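Local coordinates for bacterial bifunctional deaminase-reductase C-terminal domain-containing protein (Corynebacterium diphtheriae, PDB 2P4G) that probably acts as a 5-amino-6-(5-phosphoribosylamino)uracil reductase in riboflavin biosynthesis, presumably with NADP as cofactor, at residues A[37-42]-A[190-195]; A[57-62]-A[253-258]; A[65-70]-A[92-97]; A[73-78]-A[111-116]; A[105-110]-A[133-138]. All coordinates share one frame; numbering follows the deposited sequence.

Contacts 1 and 4 lie in one mixed sheet, their centres 10 Å apart. Strand 190-195 runs between strand 35-43 and strand 75-79, and Val77 N reaches Ser192 O at 2.8 Å. Helix 60-72 serves both contacts 2 and 3, whose centres are 15 Å apart. A salt bridge from Arg70 NE to Glu194 OE2, 2.7 Å, ties contact 3 to contact 1. One 1,2-ethanediol touches contacts 1 and 2. It lies near the C-terminal end of strand 190-195, the region where relatives of this fold bind the nicotinamide cofactor. Contact 5 joins the loops that lead into strands 111-115 and 139-143, and a salt bridge from Arg106 NH1 to Asp74 OD1, 2.8 Å, links it to contact 4.

Contact 1 (A[37-42]-A[190-195]); sequences RAIAIT and KISIEG. With EDO (1,2-ethanediol), chain L; EDO (1,2-ethanediol), chain J.
Arg37 and Ala38 pair with Ser192 and Ile193 in parallel register. Three bonds hold this tight half: Arg37 N to Ile191 O, Ile193 N to Arg37 O at 2.7 Å, and Ile39 N to Ile193 O at 2.8 Å. On one face, Ala38 CB lies 4.4 Å from Ile193 CB. Ile39 CG2 sits between its backbone N and carbonyl carbon, with CG1 anti to N (chi1 -177°). There it meets Ser192 OG at 3.7 Å and Glu194 CG at 3.8 Å. Helix 60-72 packs here through Leu69. Both strands belong to the central sheet of a dihydrofolate reductase-like fold. Their axes diverge by 29°, and beyond Ile39 the pairing stops. Two 1,2-ethanediol molecules, probably from the crystallisation liquor, occupy the loose end. One accepts from Ile41 N through O1, 2.9 Å. O2 of the other gives a weak bond to Glu194 O, 3.3 Å. In dihydrofolate reductase the corresponding strands also part and the gap receives the nicotinamide, so a similar role here is plausible. The Glu194 carboxylate is held by Tyr88 at OE1 and by Arg70 at OE2. At the tight end, Arg37 runs off to a salt bridge with Glu35 and a cation-pi contact with Trp72.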
# COMPACT_ATOMS: atom_id res chain seq x y z
N ARG A 37 3.14 -1.43 19.45
CA ARG A 37 3.43 -1.66 18.05
C ARG A 37 2.22 -2.27 17.38
O ARG A 37 1.54 -3.11 17.95
CB ARG A 37 4.60 -2.62 17.88
CG ARG A 37 5.82 -2.16 18.59
CD ARG A 37 7.03 -2.80 17.99
NE ARG A 37 8.25 -2.56 18.76
CZ ARG A 37 9.40 -3.16 18.50
NH1 ARG A 37 9.49 -4.04 17.51
NH2 ARG A 37 10.45 -2.89 19.24
N ALA A 38 1.99 -1.83 16.15
CA ALA A 38 0.96 -2.42 15.31
C ALA A 38 1.68 -3.33 14.31
O ALA A 38 2.73 -2.96 13.81
CB ALA A 38 0.17 -1.34 14.62
N ILE A 39 1.12 -4.50 14.04
CA ILE A 39 1.68 -5.41 13.03
C ILE A 39 0.62 -5.73 11.98
O ILE A 39 -0.51 -6.08 12.30
CB ILE A 39 2.30 -6.71 13.65
CG1 ILE A 39 2.92 -7.56 12.56
CG2 ILE A 39 1.27 -7.52 14.49
CD1 ILE A 39 4.11 -8.32 13.01
N ALA A 40 0.97 -5.57 10.71
CA ALA A 40 -0.06 -5.65 9.68
C ALA A 40 0.51 -6.17 8.36
O ALA A 40 1.73 -6.15 8.15
CB ALA A 40 -0.78 -4.27 9.51
N ILE A 41 -0.37 -6.71 7.53
CA ILE A 41 -0.06 -7.16 6.18
C ILE A 41 -0.98 -6.45 5.19
O ILE A 41 -2.15 -6.20 5.47
CB ILE A 41 -0.15 -8.74 6.07
CG1 ILE A 41 0.39 -9.23 4.72
CG2 ILE A 41 -1.55 -9.22 6.31
CD1 ILE A 41 0.71 -10.72 4.71
N THR A 42 -0.47 -6.14 4.01
CA THR A 42 -1.24 -5.43 3.00
C THR A 42 -0.80 -5.86 1.61
O THR A 42 0.35 -6.24 1.41
CB THR A 42 -1.04 -3.88 3.15
OG1 THR A 42 -1.85 -3.19 2.19
CG2 THR A 42 0.45 -3.47 2.96
N LYS A 190 4.44 -3.93 26.86
CA LYS A 190 4.69 -4.09 25.43
C LYS A 190 3.41 -4.62 24.81
O LYS A 190 2.99 -5.72 25.13
CB LYS A 190 5.84 -5.08 25.17
CG LYS A 190 7.16 -4.76 25.85
CD LYS A 190 7.80 -3.55 25.26
CE LYS A 190 8.94 -3.03 26.13
NZ LYS A 190 10.26 -3.67 25.83
N ILE A 191 2.78 -3.82 23.95
CA ILE A 191 1.50 -4.21 23.39
C ILE A 191 1.61 -4.33 21.89
O ILE A 191 2.05 -3.42 21.22
CB ILE A 191 0.38 -3.21 23.77
CG1 ILE A 191 0.27 -3.08 25.29
CG2 ILE A 191 -0.97 -3.67 23.14
CD1 ILE A 191 -0.72 -2.01 25.78
N SER A 192 1.21 -5.48 21.36
CA SER A 192 1.18 -5.67 19.92
C SER A 192 -0.28 -5.57 19.49
O SER A 192 -1.13 -6.24 20.07
CB SER A 192 1.80 -7.01 19.55
OG SER A 192 1.61 -7.34 18.18
N ILE A 193 -0.58 -4.71 18.52
CA ILE A 193 -1.92 -4.65 17.94
C ILE A 193 -1.84 -5.40 16.64
O ILE A 193 -1.12 -4.98 15.72
CB ILE A 193 -2.41 -3.20 17.68
CG1 ILE A 193 -2.47 -2.43 19.01
CG2 ILE A 193 -3.79 -3.19 16.91
CD1 ILE A 193 -2.86 -0.92 18.86
N GLU A 194 -2.54 -6.53 16.57
CA GLU A 194 -2.48 -7.41 15.42
C GLU A 194 -3.62 -7.12 14.46
O GLU A 194 -3.78 -7.75 13.41
CB GLU A 194 -2.53 -8.84 15.87
CG GLU A 194 -1.33 -9.22 16.63
CD GLU A 194 -1.27 -10.68 16.94
OE1 GLU A 194 -2.28 -11.41 16.73
OE2 GLU A 194 -0.20 -11.10 17.41
N GLY A 195 -4.44 -6.17 14.85
CA GLY A 195 -5.28 -5.54 13.93
C GLY A 195 -6.75 -5.70 14.11
O GLY A 195 -7.27 -5.80 15.24
C1 EDO L . -3.79 -6.97 8.19
O1 EDO L . -2.71 -7.26 9.09
C2 EDO L . -5.12 -7.38 8.84
O2 EDO L . -5.47 -6.43 9.85
C1 EDO J . -0.25 -10.25 9.61
O1 EDO J . 1.14 -10.07 9.41
C2 EDO J . -0.62 -9.33 10.77
O2 EDO J . -2.05 -9.08 10.93

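Contact 2 (A[57-62]-A[253-258]); sequences MGDQTD and LIFSRY. With EDO (1,2-ethanediol), chain J.
Asp59 OD1, which touches Leu253 and Phe255, accepts a nearly straight bond from Asp62 N at 3.0 Å (N-H...O 176°). The other oxygen of this carboxylate is held by Ser249 OG, so both ends are fixed. Asp59 is therefore the N-cap of helix 60-72. Its CG lies between the backbone N and the carbonyl carbon (chi1 65°). From there the carboxylate meets Leu253 tip to tip, with OD1 3.6 Å from Leu253 CD2. The same methyl reaches the backbone O of Met57, a selenomethionine, at 3.5 Å. Leu253 immediately precedes strand 254-260, an antiparallel strand beside strand 211-217, so the contact joins the start of the helix to the antiparallel part of the dihydrofolate reductase-like sheet. Phe255, two residues on, makes the second set of contacts. Asp62 reaches its edge, with OD1 3.6 Å from Phe255 CE1, and the carboxylate and ring planes are only 14° apart. A ring edge carries slight positive charge, so this approach is probably favourable. Thr61 comes in obliquely, with CG2 3.4 Å from Phe255 CE2. The Asp62 carboxylate has partners beyond the ring: Thr215 OG1 bonds to OD1, and a 1,2-ethanediol O1 donates to OD2 at 3.2 Å. Across strand 254-260, Ile254 and Ser256 pack on Tyr258 and Ile254 of the second subunit respectively.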
# COMPACT_ATOMS: atom_id res chain seq x y z
N MSE A 57 -2.12 -14.09 2.18
CA MSE A 57 -1.10 -13.19 1.69
C MSE A 57 0.25 -13.44 2.34
O MSE A 57 1.28 -13.18 1.73
CB MSE A 57 -1.53 -11.74 1.88
CG MSE A 57 -2.46 -11.30 0.79
SE MSE A 57 -2.63 -9.41 0.74
CE MSE A 57 -3.70 -9.29 2.43
N GLY A 58 0.25 -13.97 3.55
CA GLY A 58 1.48 -14.18 4.30
C GLY A 58 2.20 -15.41 3.82
O GLY A 58 1.60 -16.28 3.19
N ASP A 59 3.49 -15.47 4.11
CA ASP A 59 4.28 -16.68 3.91
C ASP A 59 4.82 -17.09 5.28
O ASP A 59 4.37 -16.57 6.31
CB ASP A 59 5.38 -16.49 2.85
CG ASP A 59 6.45 -15.48 3.27
OD1 ASP A 59 6.34 -14.88 4.35
OD2 ASP A 59 7.40 -15.28 2.49
N GLN A 60 5.77 -18.02 5.30
CA GLN A 60 6.30 -18.52 6.56
C GLN A 60 7.11 -17.48 7.29
O GLN A 60 7.05 -17.40 8.49
CB GLN A 60 7.16 -19.77 6.33
CG GLN A 60 7.46 -20.51 7.64
CD GLN A 60 6.19 -20.81 8.45
OE1 GLN A 60 5.30 -21.50 7.97
NE2 GLN A 60 6.11 -20.27 9.67
N THR A 61 7.88 -16.69 6.55
CA THR A 61 8.69 -15.64 7.17
C THR A 61 7.78 -14.70 7.96
O THR A 61 7.98 -14.49 9.14
CB THR A 61 9.53 -14.90 6.13
OG1 THR A 61 10.38 -15.84 5.44
CG2 THR A 61 10.38 -13.85 6.78
N ASP A 62 6.72 -14.23 7.30
CA ASP A 62 5.72 -13.37 7.91
C ASP A 62 5.05 -14.00 9.13
O ASP A 62 4.84 -13.31 10.13
CB ASP A 62 4.65 -13.02 6.87
CG ASP A 62 3.67 -12.00 7.37
OD1 ASP A 62 4.06 -10.83 7.58
OD2 ASP A 62 2.52 -12.36 7.59
N LEU A 253 7.81 -11.02 -0.27
CA LEU A 253 7.11 -10.18 0.68
C LEU A 253 8.10 -9.19 1.26
O LEU A 253 9.25 -9.56 1.54
CB LEU A 253 6.48 -11.00 1.81
CG LEU A 253 5.14 -11.74 1.52
CD1 LEU A 253 5.37 -12.89 0.57
CD2 LEU A 253 4.50 -12.20 2.85
N ILE A 254 7.68 -7.94 1.42
CA ILE A 254 8.57 -6.90 1.97
C ILE A 254 8.18 -6.78 3.42
O ILE A 254 6.99 -6.80 3.76
CB ILE A 254 8.43 -5.52 1.28
CG1 ILE A 254 8.67 -5.62 -0.22
CG2 ILE A 254 9.40 -4.47 1.88
CD1 ILE A 254 8.29 -4.31 -0.97
N PHE A 255 9.19 -6.70 4.27
CA PHE A 255 8.97 -6.48 5.67
C PHE A 255 9.61 -5.15 5.98
O PHE A 255 10.77 -4.91 5.62
CB PHE A 255 9.60 -7.58 6.51
CG PHE A 255 9.12 -8.94 6.16
CD1 PHE A 255 7.87 -9.37 6.60
CD2 PHE A 255 9.87 -9.78 5.39
CE1 PHE A 255 7.42 -10.60 6.28
CE2 PHE A 255 9.41 -11.03 5.07
CZ PHE A 255 8.19 -11.45 5.52
N SER A 256 8.85 -4.29 6.66
CA SER A 256 9.26 -2.93 6.96
C SER A 256 8.90 -2.64 8.41
O SER A 256 7.86 -3.05 8.89
CB SER A 256 8.54 -1.95 6.03
OG SER A 256 7.15 -1.93 6.31
N ARG A 257 9.80 -1.95 9.11
CA ARG A 257 9.54 -1.44 10.42
C ARG A 257 9.68 0.06 10.34
O ARG A 257 10.75 0.57 9.92
CB ARG A 257 10.54 -1.98 11.42
CG ARG A 257 10.13 -1.70 12.85
CD ARG A 257 11.14 -2.24 13.84
NE ARG A 257 12.33 -1.42 13.85
CZ ARG A 257 13.44 -1.74 14.49
NH1 ARG A 257 13.53 -2.87 15.17
NH2 ARG A 257 14.47 -0.91 14.45
N TYR A 258 8.62 0.76 10.76
CA TYR A 258 8.59 2.22 10.84
C TYR A 258 8.36 2.71 12.25
O TYR A 258 7.63 2.09 13.03
CB TYR A 258 7.42 2.77 10.05
CG TYR A 258 7.44 2.51 8.57
CD1 TYR A 258 8.08 3.40 7.69
CD2 TYR A 258 6.77 1.40 8.02
CE1 TYR A 258 8.06 3.19 6.30
CE2 TYR A 258 6.76 1.17 6.63
CZ TYR A 258 7.39 2.08 5.78
OH TYR A 258 7.37 1.86 4.44
C1 EDO J . -0.25 -10.25 9.61
O1 EDO J . 1.14 -10.07 9.41
C2 EDO J . -0.62 -9.33 10.77
O2 EDO J . -2.05 -9.08 10.93

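Contact 3 (A[65-70]-A[92-97]); sequences LLIQLR and VLPHGI. With EDO (1,2-ethanediol), chain G.
Ile67 and Pro94 make the tightest touch, Ile67 CG2 to Pro94 CD at 3.5 Å, slightly closer than usual van der Waals contact. The two side chains meet at a slant. Ile67 CG2 is anti to the backbone N, beside the carbonyl carbon. The same methyl also lies 4.0 Å from Leu93 CD2. Leu93 CD2 also touches Ile67 O at 3.6 Å and Arg70 CB at 3.9 Å. Gln68 adds OE1 against Ile97 CD1 at 3.8 Å, while its NE2 is bound by Thr18. Pro94 is the N-cap of helix 95-103, so the contact sets the start of that helix against the middle of helix 60-72. Leu93 is backed by Leu109 and Pro110 of the loop leading to strand 111-115. The Arg70 chain is extended from CG to NE and carries its guanidinium past the apolar patch. There NH1 donates to a water at 2.8 Å, and Val92 N donates to that water too. An ethanediol O2 lies in the guanidinium plane and accepts from both NH1, 2.9 Å, and NH2. Arg70 NE is engaged by Glu194. No direct hydrogen bond joins the two segments, so the contact consists of apolar contacts beside a hydrated guanidinium, whose charge Glu194 probably offsets.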
# COMPACT_ATOMS: atom_id res chain seq x y z
N LEU A 65 7.48 -13.90 11.88
CA LEU A 65 7.60 -12.55 12.42
C LEU A 65 6.45 -12.22 13.37
O LEU A 65 6.66 -11.59 14.40
CB LEU A 65 7.64 -11.53 11.26
CG LEU A 65 7.87 -10.08 11.64
CD1 LEU A 65 9.21 -9.96 12.30
CD2 LEU A 65 7.74 -9.17 10.40
N LEU A 66 5.24 -12.64 13.04
CA LEU A 66 4.16 -12.45 14.00
C LEU A 66 4.52 -13.12 15.32
O LEU A 66 4.35 -12.52 16.37
CB LEU A 66 2.84 -13.03 13.49
CG LEU A 66 1.67 -12.08 13.27
CD1 LEU A 66 0.42 -12.93 12.97
CD2 LEU A 66 1.44 -11.17 14.48
N ILE A 67 5.01 -14.36 15.26
CA ILE A 67 5.37 -15.10 16.47
C ILE A 67 6.49 -14.39 17.23
O ILE A 67 6.45 -14.30 18.45
CB ILE A 67 5.77 -16.56 16.16
CG1 ILE A 67 4.57 -17.34 15.64
CG2 ILE A 67 6.32 -17.26 17.39
CD1 ILE A 67 3.39 -17.20 16.46
N GLN A 68 7.48 -13.90 16.49
CA GLN A 68 8.60 -13.16 17.08
C GLN A 68 8.08 -11.94 17.86
O GLN A 68 8.50 -11.69 18.98
CB GLN A 68 9.60 -12.72 16.00
CG GLN A 68 10.93 -12.26 16.52
CD GLN A 68 11.82 -13.42 16.90
OE1 GLN A 68 11.90 -13.81 18.07
NE2 GLN A 68 12.48 -13.99 15.91
N LEU A 69 7.14 -11.22 17.26
CA LEU A 69 6.58 -10.00 17.89
C LEU A 69 5.71 -10.35 19.09
O LEU A 69 5.73 -9.67 20.11
CB LEU A 69 5.80 -9.15 16.87
CG LEU A 69 5.37 -7.74 17.36
CD1 LEU A 69 6.55 -6.85 17.78
CD2 LEU A 69 4.51 -7.03 16.35
N ARG A 70 4.99 -11.46 18.98
CA ARG A 70 4.31 -12.04 20.13
C ARG A 70 5.25 -12.40 21.28
O ARG A 70 4.87 -12.26 22.44
CB ARG A 70 3.49 -13.27 19.72
CG ARG A 70 2.20 -12.90 19.00
CD ARG A 70 1.34 -14.11 18.68
NE ARG A 70 0.00 -13.67 18.31
CZ ARG A 70 -1.10 -14.39 18.43
NH1 ARG A 70 -1.05 -15.64 18.88
NH2 ARG A 70 -2.27 -13.86 18.11
N VAL A 92 0.26 -19.35 21.45
CA VAL A 92 1.38 -20.30 21.61
C VAL A 92 2.68 -19.59 21.29
O VAL A 92 2.72 -18.69 20.45
CB VAL A 92 1.26 -21.58 20.68
CG1 VAL A 92 -0.02 -22.34 20.95
CG2 VAL A 92 1.30 -21.18 19.22
N LEU A 93 3.75 -20.00 21.95
CA LEU A 93 5.10 -19.56 21.60
C LEU A 93 6.06 -20.73 21.60
O LEU A 93 5.88 -21.70 22.35
CB LEU A 93 5.61 -18.47 22.57
CG LEU A 93 4.99 -17.07 22.52
CD1 LEU A 93 5.51 -16.26 23.69
CD2 LEU A 93 5.32 -16.38 21.21
N PRO A 94 7.11 -20.65 20.77
CA PRO A 94 8.14 -21.66 20.75
C PRO A 94 8.80 -21.88 22.11
O PRO A 94 8.96 -20.97 22.92
CB PRO A 94 9.15 -21.11 19.75
CG PRO A 94 8.39 -20.21 18.89
CD PRO A 94 7.35 -19.61 19.75
N HIS A 95 9.17 -23.12 22.34
CA HIS A 95 9.73 -23.51 23.61
C HIS A 95 10.88 -22.56 23.99
O HIS A 95 10.98 -22.13 25.15
CB HIS A 95 10.23 -24.95 23.47
CG HIS A 95 10.86 -25.48 24.69
ND1 HIS A 95 12.22 -25.44 24.91
CD2 HIS A 95 10.31 -26.08 25.78
CE1 HIS A 95 12.48 -26.00 26.07
NE2 HIS A 95 11.35 -26.38 26.63
N GLY A 96 11.73 -22.24 23.01
CA GLY A 96 12.88 -21.36 23.21
C GLY A 96 12.48 -19.97 23.67
O GLY A 96 13.01 -19.45 24.65
N ILE A 97 11.54 -19.35 22.98
CA ILE A 97 11.13 -17.98 23.32
C ILE A 97 10.56 -17.91 24.75
O ILE A 97 11.03 -17.10 25.55
CB ILE A 97 10.12 -17.43 22.33
CG1 ILE A 97 10.75 -17.34 20.93
CG2 ILE A 97 9.64 -16.06 22.79
CD1 ILE A 97 9.87 -16.54 19.86
C1 EDO G . -3.07 -18.93 18.36
O1 EDO G . -2.71 -19.97 17.46
C2 EDO G . -3.55 -17.58 17.74
O2 EDO G . -3.84 -16.53 18.75
O HOH W 1 0.77 -17.79 18.98

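Contact 4 (A[73-78]-A[111-116]); sequences ADAIVV and KLTLLS
Peptide units are the flat groups that join Ile76 and Val78 to Lys111, Thr113 and Leu115. Lys111 N approaches Asp74 O from 32° out of the carbonyl plane. Ile76 N is likewise tilted, by 28°, where it meets Lys111 O at 2.8 Å. Val78 N instead comes almost straight on to Thr113 O, 3.1 Å away. Thr113 N to Ile76 O and Leu115 N to Val78 O complete five bonds. These are neighbouring parallel strands of the central sheet, and the connection between them carries helices 80-85 and 95-103, a beta-alpha-beta crossover. Ile76, Val78, Leu112 and Leu114 share one face. There the Leu112 and Ile76 side chains cross obliquely, with Leu112 CD1 3.9 Å from Ile76 CG2. Val78 and Leu114 lie side by side, pointing the same way, with Val78 CG1 pressed to Leu114 CD2 at 3.5 Å, tight for two methyl groups. Val78 CG1 is between its backbone N and carbonyl carbon (chi1 67°), which brings it to the leucine. Loop residues Val91 and Pro110 pack on Ile76. Ala75, Val77 and Thr113 take the other face and are covered by Leu183 of helix 175-184. On it, Val77 CG2 runs alongside Thr113 CB at 4.1 Å. Val77 CG1 reaches Leu115 CD1, 3.8 Å away. At the strand start, Lys111 NZ is held by Ser137 O. Asp74 OD2 accepts from Lys190 N, and OD1 pairs with Arg106.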
# COMPACT_ATOMS: atom_id res chain seq x y z
N ALA A 73 5.93 -9.20 23.03
CA ALA A 73 4.75 -8.56 23.62
C ALA A 73 4.43 -9.07 25.02
O ALA A 73 4.60 -10.25 25.33
CB ALA A 73 3.50 -8.79 22.70
N ASP A 74 3.90 -8.17 25.84
CA ASP A 74 3.23 -8.52 27.08
C ASP A 74 1.75 -8.77 26.86
O ASP A 74 1.12 -9.57 27.58
CB ASP A 74 3.41 -7.38 28.06
CG ASP A 74 4.86 -7.15 28.40
OD1 ASP A 74 5.53 -8.17 28.65
OD2 ASP A 74 5.34 -6.00 28.42
N ALA A 75 1.18 -8.08 25.87
CA ALA A 75 -0.24 -8.28 25.47
C ALA A 75 -0.41 -8.12 23.98
O ALA A 75 0.37 -7.44 23.30
CB ALA A 75 -1.14 -7.28 26.19
N ILE A 76 -1.44 -8.77 23.47
CA ILE A 76 -1.83 -8.69 22.08
C ILE A 76 -3.23 -8.10 22.10
O ILE A 76 -4.08 -8.54 22.87
CB ILE A 76 -1.87 -10.11 21.45
CG1 ILE A 76 -0.48 -10.75 21.48
CG2 ILE A 76 -2.39 -10.09 20.03
CD1 ILE A 76 -0.52 -12.27 21.43
N VAL A 77 -3.45 -7.09 21.28
CA VAL A 77 -4.76 -6.49 21.12
C VAL A 77 -5.18 -6.73 19.68
O VAL A 77 -4.44 -6.45 18.74
CB VAL A 77 -4.71 -4.99 21.44
CG1 VAL A 77 -6.00 -4.31 21.03
CG2 VAL A 77 -4.40 -4.77 22.94
N VAL A 78 -6.37 -7.28 19.53
CA VAL A 78 -6.90 -7.61 18.21
C VAL A 78 -8.43 -7.54 18.27
O VAL A 78 -9.04 -7.86 19.28
CB VAL A 78 -6.39 -9.01 17.73
CG1 VAL A 78 -6.98 -10.12 18.60
CG2 VAL A 78 -6.70 -9.24 16.24
N LYS A 111 -0.76 -11.77 27.06
CA LYS A 111 -2.19 -11.81 27.27
C LYS A 111 -2.88 -11.45 25.98
O LYS A 111 -2.68 -10.36 25.43
CB LYS A 111 -2.61 -10.82 28.36
CG LYS A 111 -4.07 -10.90 28.80
CD LYS A 111 -4.33 -12.19 29.54
CE LYS A 111 -5.76 -12.31 30.08
NZ LYS A 111 -5.95 -13.63 30.76
N LEU A 112 -3.73 -12.35 25.51
CA LEU A 112 -4.58 -12.06 24.36
C LEU A 112 -5.77 -11.24 24.79
O LEU A 112 -6.54 -11.66 25.66
CB LEU A 112 -5.05 -13.36 23.70
CG LEU A 112 -5.88 -13.26 22.43
CD1 LEU A 112 -5.13 -12.50 21.31
CD2 LEU A 112 -6.28 -14.67 22.00
N THR A 113 -5.94 -10.09 24.14
CA THR A 113 -6.99 -9.12 24.45
C THR A 113 -7.86 -8.90 23.22
O THR A 113 -7.37 -8.51 22.15
CB THR A 113 -6.40 -7.76 24.93
OG1 THR A 113 -5.48 -8.01 25.99
CG2 THR A 113 -7.49 -6.78 25.41
N LEU A 114 -9.14 -9.20 23.38
CA LEU A 114 -10.07 -9.23 22.26
C LEU A 114 -11.06 -8.13 22.42
O LEU A 114 -11.70 -8.01 23.48
CB LEU A 114 -10.83 -10.56 22.23
CG LEU A 114 -9.99 -11.82 22.04
CD1 LEU A 114 -10.94 -13.05 22.13
CD2 LEU A 114 -9.22 -11.80 20.68
N LEU A 115 -11.15 -7.30 21.38
CA LEU A 115 -12.07 -6.18 21.35
C LEU A 115 -13.34 -6.61 20.61
O LEU A 115 -13.30 -6.99 19.44
CB LEU A 115 -11.42 -5.01 20.62
CG LEU A 115 -10.05 -4.54 21.11
CD1 LEU A 115 -9.62 -3.30 20.34
CD2 LEU A 115 -10.05 -4.27 22.59
N SER A 116 -14.46 -6.54 21.30
CA SER A 116 -15.72 -7.05 20.76
C SER A 116 -16.88 -6.22 21.23
O SER A 116 -17.29 -6.29 22.42
CB SER A 116 -15.93 -8.51 21.22
OG SER A 116 -17.18 -8.99 20.75

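Contact 5 (A[105-110]-A[133-138]); sequences GRCGLP and PSELSP. With EDO (1,2-ethanediol), chain I; EDO (1,2-ethanediol), chain K.
Leu109 touches both Glu135 and Leu136, where two loops meet at one end of the parallel strands of the dihydrofolate reductase-like fold. Segment 105-110 leads into strand 111-115, and segment 133-138 leads into the neighbouring strand 139-143. The Leu109 and Glu135 side chains cross at about a right angle, with Leu109 CD1 4.1 Å from Glu135 CD. Glu135 CG sits between its backbone N and carbonyl carbon (chi1 82°), and the chain beyond is extended, running out past Leu109. Leu136 meets the same leucine obliquely. Leu109 CD1 and Leu136 CD2 are 3.3 Å apart, a tight fit. Leu136 N bonds to Pro133 O at 2.9 Å, closing a turn. Leu109 also packs on Val91. At the far side of segment 105-110, Gly105 ends helix 95-103 in a Schellman motif. Arg106 NH1 then bonds to Trp72 O and pairs with Asp74 OD1, while NH2 donates to an ethanediol. A second ethanediol has O1 2.7 Å from Leu109 O and 2.9 Å from Glu135 O. A water links the two loops, donating to Pro110 O at 2.8 Å and to Glu135 O at 2.7 Å.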
# COMPACT_ATOMS: atom_id res chain seq x y z
N GLY A 105 12.12 -13.16 33.69
CA GLY A 105 11.13 -12.79 34.69
C GLY A 105 9.82 -12.34 34.08
O GLY A 105 9.06 -11.60 34.71
N ARG A 106 9.54 -12.80 32.86
CA ARG A 106 8.31 -12.44 32.19
C ARG A 106 7.36 -13.61 32.15
O ARG A 106 7.79 -14.76 32.13
CB ARG A 106 8.59 -11.96 30.78
CG ARG A 106 9.13 -10.57 30.75
CD ARG A 106 8.53 -9.77 29.61
NE ARG A 106 9.14 -10.13 28.33
CZ ARG A 106 8.61 -9.90 27.14
NH1 ARG A 106 7.42 -9.31 27.02
NH2 ARG A 106 9.27 -10.27 26.06
N CYS A 107 6.07 -13.31 32.12
CA CYS A 107 5.06 -14.33 31.96
C CYS A 107 5.37 -15.05 30.66
O CYS A 107 5.81 -14.43 29.69
CB CYS A 107 3.66 -13.71 31.88
SG CYS A 107 2.36 -14.95 31.48
N GLY A 108 5.14 -16.35 30.63
CA GLY A 108 5.53 -17.17 29.49
C GLY A 108 4.91 -16.73 28.19
O GLY A 108 5.57 -16.72 27.16
N LEU A 109 3.64 -16.35 28.27
CA LEU A 109 2.82 -15.96 27.13
C LEU A 109 2.19 -14.57 27.29
O LEU A 109 1.74 -14.21 28.38
CB LEU A 109 1.70 -16.97 26.93
CG LEU A 109 2.19 -18.37 26.58
CD1 LEU A 109 1.21 -19.41 27.07
CD2 LEU A 109 2.45 -18.51 25.08
N PRO A 110 2.13 -13.80 26.20
CA PRO A 110 1.41 -12.54 26.28
C PRO A 110 -0.10 -12.75 26.45
O PRO A 110 -0.64 -13.75 26.01
CB PRO A 110 1.68 -11.89 24.91
CG PRO A 110 1.96 -13.05 24.01
CD PRO A 110 2.69 -14.04 24.86
N PRO A 133 -6.35 -22.83 30.87
CA PRO A 133 -5.55 -22.11 31.83
C PRO A 133 -5.75 -20.60 31.68
O PRO A 133 -5.90 -20.07 30.56
CB PRO A 133 -4.11 -22.51 31.47
CG PRO A 133 -4.25 -23.82 30.78
CD PRO A 133 -5.53 -23.72 30.03
N SER A 134 -5.74 -19.92 32.83
CA SER A 134 -6.04 -18.50 32.89
C SER A 134 -5.11 -17.65 32.05
O SER A 134 -5.55 -16.66 31.46
CB SER A 134 -5.97 -18.03 34.33
OG SER A 134 -4.71 -18.37 34.88
N GLU A 135 -3.83 -18.01 32.00
CA GLU A 135 -2.91 -17.22 31.21
C GLU A 135 -3.22 -17.29 29.71
O GLU A 135 -2.78 -16.43 28.95
CB GLU A 135 -1.45 -17.56 31.50
CG GLU A 135 -0.82 -18.78 30.81
CD GLU A 135 0.70 -18.83 31.08
OE1 GLU A 135 1.31 -17.73 31.09
OE2 GLU A 135 1.28 -19.92 31.27
N LEU A 136 -3.98 -18.30 29.29
CA LEU A 136 -4.38 -18.46 27.90
C LEU A 136 -5.78 -17.87 27.65
O LEU A 136 -6.16 -17.65 26.51
CB LEU A 136 -4.33 -19.95 27.52
CG LEU A 136 -2.91 -20.55 27.57
CD1 LEU A 136 -2.97 -22.03 27.45
CD2 LEU A 136 -1.97 -19.93 26.49
N SER A 137 -6.53 -17.62 28.73
CA SER A 137 -7.85 -17.00 28.64
C SER A 137 -7.76 -15.53 28.14
O SER A 137 -6.93 -14.77 28.62
CB SER A 137 -8.55 -17.06 30.01
OG SER A 137 -9.94 -16.76 29.92
N PRO A 138 -8.61 -15.15 27.18
CA PRO A 138 -8.51 -13.83 26.62
C PRO A 138 -9.21 -12.80 27.47
O PRO A 138 -10.25 -13.09 28.06
CB PRO A 138 -9.29 -13.96 25.32
CG PRO A 138 -10.32 -14.99 25.61
CD PRO A 138 -9.68 -15.94 26.55
C1 EDO I . -1.47 -13.73 30.48
O1 EDO I . -0.67 -14.49 29.57
C2 EDO I . -0.77 -13.42 31.80
O2 EDO I . -0.35 -12.04 31.89
C1 EDO K . 11.86 -13.39 24.22
O1 EDO K . 12.88 -13.81 23.30
C2 EDO K . 12.10 -11.97 24.73
O2 EDO K . 12.00 -11.94 26.16
O HOH W 2 -2.94 -15.33 26.44